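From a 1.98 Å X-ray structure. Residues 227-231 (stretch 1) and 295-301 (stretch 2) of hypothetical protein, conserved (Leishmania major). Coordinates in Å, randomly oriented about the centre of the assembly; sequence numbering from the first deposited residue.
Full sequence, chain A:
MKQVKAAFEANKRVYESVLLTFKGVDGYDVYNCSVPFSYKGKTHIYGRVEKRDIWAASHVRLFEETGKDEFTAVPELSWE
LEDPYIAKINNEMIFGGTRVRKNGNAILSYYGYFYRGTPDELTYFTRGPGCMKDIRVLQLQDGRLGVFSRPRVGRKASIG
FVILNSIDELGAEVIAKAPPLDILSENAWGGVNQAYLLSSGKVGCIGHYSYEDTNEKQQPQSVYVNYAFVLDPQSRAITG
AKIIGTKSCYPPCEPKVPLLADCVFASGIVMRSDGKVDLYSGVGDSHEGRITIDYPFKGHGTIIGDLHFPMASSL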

# COMPACT_ATOMS: atom_id res chain seq x y z
N TYR A 227 5.68 8.19 -1.09
CA TYR A 227 5.47 9.32 -0.19
C TYR A 227 5.21 8.92 1.25
O TYR A 227 4.54 7.93 1.54
CB TYR A 227 4.28 10.11 -0.74
CG TYR A 227 4.19 11.56 -0.34
CD1 TYR A 227 5.04 12.51 -0.89
CD2 TYR A 227 3.23 11.98 0.57
CE1 TYR A 227 4.92 13.83 -0.50
CE2 TYR A 227 3.11 13.29 0.95
CZ TYR A 227 3.98 14.22 0.40
OH TYR A 227 3.86 15.53 0.78
N ALA A 228 5.75 9.68 2.21
CA ALA A 228 5.47 9.40 3.62
C ALA A 228 5.04 10.69 4.31
O ALA A 228 5.48 11.77 3.90
CB ALA A 228 6.67 8.83 4.35
N PHE A 229 4.22 10.58 5.33
CA PHE A 229 3.89 11.65 6.24
C PHE A 229 3.42 11.06 7.57
O PHE A 229 3.14 9.87 7.68
CB PHE A 229 2.80 12.58 5.67
CG PHE A 229 1.52 11.83 5.32
CD1 PHE A 229 1.39 11.27 4.06
CD2 PHE A 229 0.49 11.69 6.22
CE1 PHE A 229 0.24 10.57 3.74
CE2 PHE A 229 -0.66 10.98 5.92
CZ PHE A 229 -0.77 10.44 4.66
N VAL A 230 3.32 11.95 8.56
CA VAL A 230 2.81 11.52 9.85
C VAL A 230 1.56 12.35 10.14
O VAL A 230 1.55 13.55 9.88
CB VAL A 230 3.84 11.65 10.98
CG1 VAL A 230 3.27 11.31 12.33
CG2 VAL A 230 5.04 10.75 10.69
N LEU A 231 0.57 11.63 10.65
CA LEU A 231 -0.72 12.17 10.99
C LEU A 231 -0.93 12.14 12.49
O LEU A 231 -0.70 11.12 13.13
CB LEU A 231 -1.85 11.34 10.35
CG LEU A 231 -3.21 11.60 11.03
CD1 LEU A 231 -3.72 12.96 10.57
CD2 LEU A 231 -4.21 10.50 10.74
N TYR A 295 14.67 4.97 8.08
CA TYR A 295 13.40 5.08 8.76
C TYR A 295 12.73 6.41 8.44
O TYR A 295 13.24 7.49 8.70
CB TYR A 295 13.53 4.96 10.27
CG TYR A 295 12.23 4.91 11.03
CD1 TYR A 295 11.31 3.90 10.82
CD2 TYR A 295 11.91 5.89 11.97
CE1 TYR A 295 10.12 3.84 11.53
CE2 TYR A 295 10.71 5.85 12.68
CZ TYR A 295 9.83 4.81 12.45
OH TYR A 295 8.64 4.75 13.14
N PRO A 296 11.54 6.33 7.86
CA PRO A 296 10.91 7.57 7.40
C PRO A 296 9.98 8.29 8.37
O PRO A 296 9.30 9.25 7.96
CB PRO A 296 10.08 7.02 6.22
CG PRO A 296 9.63 5.68 6.70
CD PRO A 296 10.74 5.14 7.55
N PHE A 297 9.89 7.91 9.63
CA PHE A 297 9.04 8.67 10.56
C PHE A 297 9.90 9.15 11.73
O PHE A 297 9.40 9.33 12.85
CB PHE A 297 7.88 7.82 11.08
CG PHE A 297 7.10 7.00 10.07
CD1 PHE A 297 6.51 7.61 8.98
CD2 PHE A 297 6.96 5.63 10.21
CE1 PHE A 297 5.79 6.89 8.05
CE2 PHE A 297 6.25 4.90 9.28
CZ PHE A 297 5.67 5.52 8.18
N LYS A 298 11.18 9.35 11.43
CA LYS A 298 12.17 9.79 12.41
C LYS A 298 11.64 10.94 13.26
O LYS A 298 11.07 11.92 12.79
CB LYS A 298 13.47 10.18 11.71
N GLY A 299 11.83 10.77 14.57
CA GLY A 299 11.39 11.76 15.53
C GLY A 299 9.94 11.62 15.91
O GLY A 299 9.47 12.34 16.79
N HIS A 300 9.18 10.70 15.29
CA HIS A 300 7.79 10.62 15.72
C HIS A 300 7.52 9.27 16.38
O HIS A 300 6.38 8.80 16.46
CB HIS A 300 6.83 10.86 14.57
CG HIS A 300 6.92 12.17 13.87
ND1 HIS A 300 7.68 12.36 12.73
CD2 HIS A 300 6.34 13.36 14.13
CE1 HIS A 300 7.56 13.61 12.33
NE2 HIS A 300 6.75 14.24 13.16
N GLY A 301 8.58 8.64 16.86
CA GLY A 301 8.46 7.35 17.49
C GLY A 301 8.64 6.20 16.52
O GLY A 301 8.74 6.40 15.31

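Residues 227-231, part of a strand that begins earlier, pack against an irregular loop, 295-301, mainly through side chains; no hydrogen bond crosses between them, and the contact buries a modest 221 Å² summed over both sides. A228 CA lies 6.9 Å from P296 CA, and V230 CA 6.9 Å from F297 CA. The strand's alternation turns the A228 and V230 side chains toward the loop and F229 away. Y227, the first residue of the stretch, stays out of reach. A228 points its CB toward the loop, where A228 CB lies 4.3 Å from P296 CB and equally 4.3 Å from F297 CE1, an apolar contact with both residues. At F229 the backbone makes the contact instead: F229 O sits 4.0 Å from F297 CE1, approaching the ring obliquely. V230 has the largest covered area of any residue here. V230 CG2 packs 3.9 Å from F297 CD1 and lies over one face of the H300 imidazole, 4.0 Å from its centroid, a CH-pi contact. L231 is again beyond reach.

F297 and H300 are the first and last residues of a type II beta turn, closed by the backbone hydrogen bond from H300 N to F297 O (2.8 Å). G299 suits the turn, since its backbone angles would jam a CB against the preceding carbonyl. Y295 OH, from before the turn, donates to G301 O at 2.7 Å, linking the two ends of the stretch.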